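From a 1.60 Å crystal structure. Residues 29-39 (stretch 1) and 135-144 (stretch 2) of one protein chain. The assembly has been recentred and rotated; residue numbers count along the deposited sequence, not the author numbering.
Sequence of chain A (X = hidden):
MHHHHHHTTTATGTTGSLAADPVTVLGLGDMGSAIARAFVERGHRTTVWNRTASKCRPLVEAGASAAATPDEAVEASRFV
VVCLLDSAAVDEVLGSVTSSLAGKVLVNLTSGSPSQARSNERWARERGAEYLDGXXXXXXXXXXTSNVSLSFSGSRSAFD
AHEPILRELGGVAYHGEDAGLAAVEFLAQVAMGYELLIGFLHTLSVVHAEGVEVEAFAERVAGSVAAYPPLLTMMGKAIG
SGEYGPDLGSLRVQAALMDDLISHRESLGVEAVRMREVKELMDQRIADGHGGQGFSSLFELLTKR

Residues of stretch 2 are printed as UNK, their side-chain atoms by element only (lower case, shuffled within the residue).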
ATOM      1  N   GLY A  29       5.295  -8.454  16.517  1.00 10.48           N
ATOM      2  CA  GLY A  29       4.761  -9.453  15.624  1.00 11.43           C
ATOM      3  C   GLY A  29       5.806  -9.825  14.585  1.00 13.61           C
ATOM      4  O   GLY A  29       6.981  -9.470  14.678  1.00 13.59           O
ATOM      5  N   ASP A  30       5.355 -10.554  13.563  1.00 15.41           N
ATOM      6  CA  ASP A  30       6.281 -10.988  12.520  1.00 15.45           C
ATOM      7  C   ASP A  30       6.962  -9.795  11.856  1.00 15.13           C
ATOM      8  O   ASP A  30       8.189  -9.769  11.709  1.00 16.40           O
ATOM      9  CB  ASP A  30       5.550 -11.843  11.484  1.00 17.66           C
ATOM     10  CG  ASP A  30       5.200 -13.222  12.010  1.00 23.65           C
ATOM     11  OD1 ASP A  30       5.738 -13.613  13.067  1.00 24.29           O
ATOM     12  OD2 ASP A  30       4.394 -13.920  11.359  1.00 26.85           O
ATOM     13  N   MET A  31       6.181  -8.786  11.465  1.00 14.43           N
ATOM     14  CA  MET A  31       6.766  -7.617  10.815  1.00 12.89           C
ATOM     15  C   MET A  31       7.567  -6.777  11.804  1.00 11.53           C
ATOM     16  O   MET A  31       8.689  -6.353  11.505  1.00 13.04           O
ATOM     17  CB  MET A  31       5.672  -6.780  10.153  1.00 13.44           C
ATOM     18  CG  MET A  31       6.203  -5.647   9.285  1.00 13.85           C
ATOM     19  SD  MET A  31       7.157  -6.219   7.865  1.00 19.00           S
ATOM     20  CE  MET A  31       5.846  -6.719   6.752  1.00 19.46           C
ATOM     21  N   GLY A  32       7.004  -6.524  12.988  1.00 11.73           N
ATOM     22  CA  GLY A  32       7.705  -5.713  13.972  1.00 10.96           C
ATOM     23  C   GLY A  32       9.026  -6.322  14.404  1.00 12.92           C
ATOM     24  O   GLY A  32      10.012  -5.609  14.608  1.00 11.55           O
ATOM     25  N   SER A  33       9.064  -7.649  14.550  1.00 10.91           N
ATOM     26  CA  SER A  33      10.315  -8.317  14.893  1.00 12.81           C
ATOM     27  C   SER A  33      11.335  -8.184  13.771  1.00 13.19           C
ATOM     28  O   SER A  33      12.528  -7.981  14.030  1.00 13.43           O
ATOM     29  CB  SER A  33      10.061  -9.792  15.208  1.00 15.31           C
ATOM     30  OG  SER A  33       9.270  -9.938  16.374  1.00 16.51           O
ATOM     31  N   ALA A  34      10.886  -8.295  12.518  1.00 12.46           N
ATOM     32  CA  ALA A  34      11.798  -8.147  11.388  1.00 12.54           C
ATOM     33  C   ALA A  34      12.335  -6.725  11.295  1.00 13.70           C
ATOM     34  O   ALA A  34      13.498  -6.517  10.933  1.00 16.12           O
ATOM     35  CB  ALA A  34      11.095  -8.543  10.089  1.00 15.67           C
ATOM     36  N   ILE A  35      11.502  -5.737  11.620  1.00 10.94           N
ATOM     37  CA  ILE A  35      11.957  -4.351  11.621  1.00 11.56           C
ATOM     38  C   ILE A  35      12.963  -4.125  12.743  1.00 12.03           C
ATOM     39  O   ILE A  35      14.016  -3.508  12.539  1.00 12.15           O
ATOM     40  CB  ILE A  35      10.753  -3.398  11.730  1.00 11.70           C
ATOM     41  CG1 ILE A  35       9.956  -3.417  10.424  1.00 17.24           C
ATOM     42  CG2 ILE A  35      11.209  -1.986  12.073  1.00 13.39           C
ATOM     43  CD1 ILE A  35       8.559  -2.870  10.552  1.00 19.18           C
ATOM     44  N   ALA A  36      12.655  -4.624  13.943  1.00 11.08           N
ATOM     45  CA  ALA A  36      13.589  -4.492  15.056  1.00 12.97           C
ATOM     46  C   ALA A  36      14.909  -5.188  14.753  1.00 13.03           C
ATOM     47  O   ALA A  36      15.983  -4.659  15.063  1.00 12.76           O
ATOM     48  CB  ALA A  36      12.966  -5.051  16.335  1.00 12.48           C
ATOM     49  N   ARG A  37      14.848  -6.375  14.139  1.00 12.80           N
ATOM     50  CA  ARG A  37      16.067  -7.084  13.759  1.00 14.35           C
ATOM     51  C   ARG A  37      16.910  -6.253  12.802  1.00 14.06           C
ATOM     52  O   ARG A  37      18.136  -6.176  12.948  1.00 16.90           O
ATOM     53  CB  ARG A  37      15.721  -8.429  13.121  1.00 18.14           C
ATOM     54  CG  ARG A  37      15.424  -9.544  14.106  1.00 21.00           C
ATOM     55  CD  ARG A  37      15.540 -10.906  13.433  1.00 24.52           C
ATOM     56  NE  ARG A  37      14.678 -11.010  12.259  1.00 27.08           N
ATOM     57  CZ  ARG A  37      13.409 -11.405  12.298  1.00 26.41           C
ATOM     58  NH1 ARG A  37      12.852 -11.738  13.453  1.00 28.52           N
ATOM     59  NH2 ARG A  37      12.697 -11.468  11.180  1.00 25.65           N
ATOM     60  N   ALA A  38      16.270  -5.625  11.812  1.00 14.23           N
ATOM     61  CA  ALA A  38      17.011  -4.830  10.840  1.00 15.28           C
ATOM     62  C   ALA A  38      17.746  -3.678  11.513  1.00 16.10           C
ATOM     63  O   ALA A  38      18.896  -3.381  11.170  1.00 18.99           O
ATOM     64  CB  ALA A  38      16.066  -4.307   9.758  1.00 15.92           C
ATOM     65  N   PHE A  39      17.103  -3.025  12.482  1.00 14.38           N
ATOM     66  CA  PHE A  39      17.757  -1.929  13.191  1.00 14.33           C
ATOM     67  C   PHE A  39      18.892  -2.441  14.070  1.00 12.72           C
ATOM     68  O   PHE A  39      19.956  -1.815  14.142  1.00 14.47           O
ATOM     69  CB  PHE A  39      16.732  -1.155  14.020  1.00 12.56           C
ATOM     70  CG  PHE A  39      15.825  -0.280  13.198  1.00 13.39           C
ATOM     71  CD1 PHE A  39      16.316   0.427  12.113  1.00 17.48           C
ATOM     72  CD2 PHE A  39      14.479  -0.170  13.509  1.00 13.59           C
ATOM     73  CE1 PHE A  39      15.485   1.233  11.356  1.00 17.67           C
ATOM     74  CE2 PHE A  39      13.641   0.635  12.755  1.00 15.34           C
ATOM     75  CZ  PHE A  39      14.145   1.336  11.678  1.00 17.80           C
ATOM     76  N   UNK A 135       3.678   2.632   5.075  1.00 11.81           N
ATOM     77  CA  UNK A 135       3.000   1.402   4.686  1.00 12.68           C
ATOM     78  C   UNK A 135       3.990   0.502   3.965  1.00 13.87           C
ATOM     79  O   UNK A 135       4.726   0.962   3.085  1.00 16.06           O
ATOM     80  c   UNK A 135       0.697   2.499   4.507  1.00 13.75           C
ATOM     81  n   UNK A 135      -0.115   3.212   7.568  1.00 16.05           N
ATOM     82  c   UNK A 135       0.015   1.676   5.593  1.00 15.17           C
ATOM     83  c   UNK A 135       1.783   1.695   3.801  1.00 14.01           C
ATOM     84  c   UNK A 135      -0.877   2.537   6.477  1.00 12.89           C
ATOM     85  N   UNK A 136       4.001  -0.777   4.333  1.00 14.26           N
ATOM     86  CA  UNK A 136       5.020  -1.724   3.889  1.00 15.33           C
ATOM     87  C   UNK A 136       4.438  -2.636   2.818  1.00 21.04           C
ATOM     88  O   UNK A 136       3.342  -3.187   2.984  1.00 21.86           O
ATOM     89  c   UNK A 136       6.572  -3.580   4.584  1.00 20.16           C
ATOM     90  c   UNK A 136       6.478  -2.325   7.435  1.00 16.54           C
ATOM     91  c   UNK A 136       6.182  -1.630   6.123  1.00 16.27           C
ATOM     92  c   UNK A 136       5.560  -2.549   5.069  1.00 16.48           C
ATOM     93  N   UNK A 137       5.176  -2.798   1.722  1.00 19.82           N
ATOM     94  CA  UNK A 137       4.876  -3.790   0.695  1.00 24.22           C
ATOM     95  C   UNK A 137       5.970  -4.849   0.748  1.00 23.47           C
ATOM     96  O   UNK A 137       7.137  -4.558   0.467  1.00 23.87           O
ATOM     97  c   UNK A 137       4.798  -3.150  -0.689  1.00 34.81           C
ATOM     98  s   UNK A 137       2.985  -1.649  -2.139  1.00 50.66           S
ATOM     99  c   UNK A 137       1.767  -2.907  -1.764  1.00 49.86           C
ATOM    100  c   UNK A 137       4.086  -1.810  -0.720  1.00 41.34           C
ATOM    101  N   UNK A 138       5.597  -6.069   1.115  1.00 21.71           N
ATOM    102  CA  UNK A 138       6.532  -7.168   1.212  1.00 22.08           C
ATOM    103  C   UNK A 138       6.335  -7.959   2.485  1.00 22.96           C
ATOM    104  O   UNK A 138       5.540  -7.611   3.355  1.00 25.82           O
ATOM    105  N   UNK A 139       7.101  -9.055   2.587  1.00 23.52           N
ATOM    106  CA  UNK A 139       7.018 -10.008   3.681  1.00 27.78           C
ATOM    107  C   UNK A 139       8.109  -9.747   4.713  1.00 24.88           C
ATOM    108  O   UNK A 139       9.195  -9.267   4.372  1.00 23.44           O
ATOM    109  c   UNK A 139       7.143 -11.439   3.152  1.00 31.64           C
ATOM    110  c   UNK A 139       6.027 -11.800   2.195  1.00 36.63           C
ATOM    111  o   UNK A 139       4.918 -11.245   2.343  1.00 38.02           O
ATOM    112  o   UNK A 139       6.259 -12.633   1.293  1.00 38.88           O
ATOM    113  N   UNK A 140       7.832 -10.058   5.978  1.00 24.04           N
ATOM    114  CA  UNK A 140       8.810  -9.812   7.053  1.00 23.20           C
ATOM    115  C   UNK A 140      10.169 -10.438   6.776  1.00 23.03           C
ATOM    116  O   UNK A 140      11.195  -9.799   7.051  1.00 20.86           O
ATOM    117  c   UNK A 140       6.518 -10.467   6.511  1.00 23.01           C
ATOM    118  c   UNK A 140       6.680 -10.308   8.005  1.00 21.84           C
ATOM    119  c   UNK A 140       8.138 -10.436   8.286  1.00 21.95           C
ATOM    120  N   UNK A 141      10.250 -11.671   6.248  1.00 25.36           N
ATOM    121  CA  UNK A 141      11.584 -12.231   5.964  1.00 25.21           C
ATOM    122  C   UNK A 141      12.397 -11.420   4.967  1.00 25.50           C
ATOM    123  O   UNK A 141      13.615 -11.622   4.881  1.00 27.85           O
ATOM    124  c   UNK A 141       9.971 -13.975   6.013  1.00 26.55           C
ATOM    125  c   UNK A 141       9.206 -12.690   6.021  1.00 26.10           C
ATOM    126  c   UNK A 141      11.272 -13.631   5.419  1.00 25.36           C
ATOM    127  N   UNK A 142      11.775 -10.510   4.219  1.00 23.21           N
ATOM    128  CA  UNK A 142      12.472  -9.720   3.216  1.00 23.64           C
ATOM    129  C   UNK A 142      12.778  -8.302   3.682  1.00 22.84           C
ATOM    130  O   UNK A 142      13.275  -7.496   2.888  1.00 23.81           O
ATOM    131  o   UNK A 142      10.555 -11.256   0.523  1.00 29.91           O
ATOM    132  c   UNK A 142      11.659  -9.678   1.920  1.00 26.64           C
ATOM    133  o   UNK A 142      12.415 -11.894   1.500  1.00 31.90           O
ATOM    134  c   UNK A 142      11.534 -11.041   1.268  1.00 30.04           C
ATOM    135  N   UNK A 143      12.490  -7.975   4.945  1.00 21.01           N
ATOM    136  CA  UNK A 143      12.793  -6.642   5.452  1.00 18.70           C
ATOM    137  C   UNK A 143      14.298  -6.417   5.417  1.00 21.76           C
ATOM    138  O   UNK A 143      15.091  -7.309   5.750  1.00 22.74           O
ATOM    139  c   UNK A 143      12.728  -5.167   7.499  1.00 17.46           C
ATOM    140  c   UNK A 143      10.707  -6.477   6.832  1.00 20.32           C
ATOM    141  c   UNK A 143      12.224  -6.463   6.870  1.00 18.21           C
ATOM    142  N   UNK A 144      14.699  -5.222   4.993  1.00 19.23           N
ATOM    143  CA  UNK A 144      16.100  -4.898   4.837  1.00 20.76           C
ATOM    144  C   UNK A 144      16.695  -5.272   3.500  1.00 21.29           C
ATOM    145  O   UNK A 144      17.911  -5.131   3.321  1.00 23.63           O
TER
HETATM  146  O   HOH W   1      13.610 -10.452   8.342  1.00 27.36           O

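Position 135 carries four carbons in a row ending in a nitrogen. The chain is unbranched and stays out of reach of stretch 1. This is Lys 135, on a strand that begins earlier in the chain.

Position 136 has four carbons, forked at the first, with one arm two carbons long. The end of the long arm touches Met 31 and Ile 35. That pattern is isoleucine, Ile 136. Its CD1 lies 3.8 Å from Met 31 CG and 3.8 Å from Ile 35 CD1.

Position 137 has two carbons, a sulfur and a last carbon, unbranched. Its CA-to-CB bond points away from stretch 1, and it makes no contact. It is Met 137.

Position 138 has no side-chain atoms, but its backbone O touches Met 31. It is Gly 138. Its phi of 135° and psi of 175° would jam a CB against the carbonyl O of the residue before. Gly 138 O is 3.5 Å from Met 31 CE.

Position 139 has two carbons, the second carrying two oxygens. Its CA-to-CB bond points away from the helix. This is Asp 139.

Position 140 has three carbons closing a ring onto the backbone N, which only proline does. The ring touches Asp 30, Met 31 and Ala 34. The CA-to-CB bond of Pro 140 points toward the helix. Its CB lies 3.5 Å from Asp 30 O and 3.9 Å from Ala 34 CB, and its CD is 3.8 Å from Met 31 CE.

Position 141 shows the same closed ring and is Pro 141. The CA-to-CB bond of Pro 141 points away from stretch 1.

Position 142 again has two carbons, the second with two oxygens. It is Asp 142, its CA-to-CB bond also pointing away. Asp 142 N donates to Asp 139 O at 2.9 Å.

Position 143 has one carbon carrying two others. This short fork touches Met 31, Ala 34, Ile 35 and Ala 38. It is valine. Val 143 CG2 sits 3.7 Å from Met 31 SD and 3.9 Å from Ala 34 CB, while CG1 is 4.1 Å from Ala 38 CB.

Position 144 has no side-chain atoms: Gly 144. An ideal CB here would jam against the preceding carbonyl O.

The contact is mainly apolar, and no direct hydrogen bond crosses it. Met 31 touches Ile 136, Pro 140 and Val 143. The backbone comes close at Ala 34, whose CB lies 3.3 Å from Pro 140 O. Pro 140 O accepts from Val 143 N at 3.1 Å. Water 1 donates to Pro 140 O at 2.8 Å and accepts from Arg 37 NH2 at 3.1 Å, a polar link.

Stretch 2 135-144: KIMGDPPDVG
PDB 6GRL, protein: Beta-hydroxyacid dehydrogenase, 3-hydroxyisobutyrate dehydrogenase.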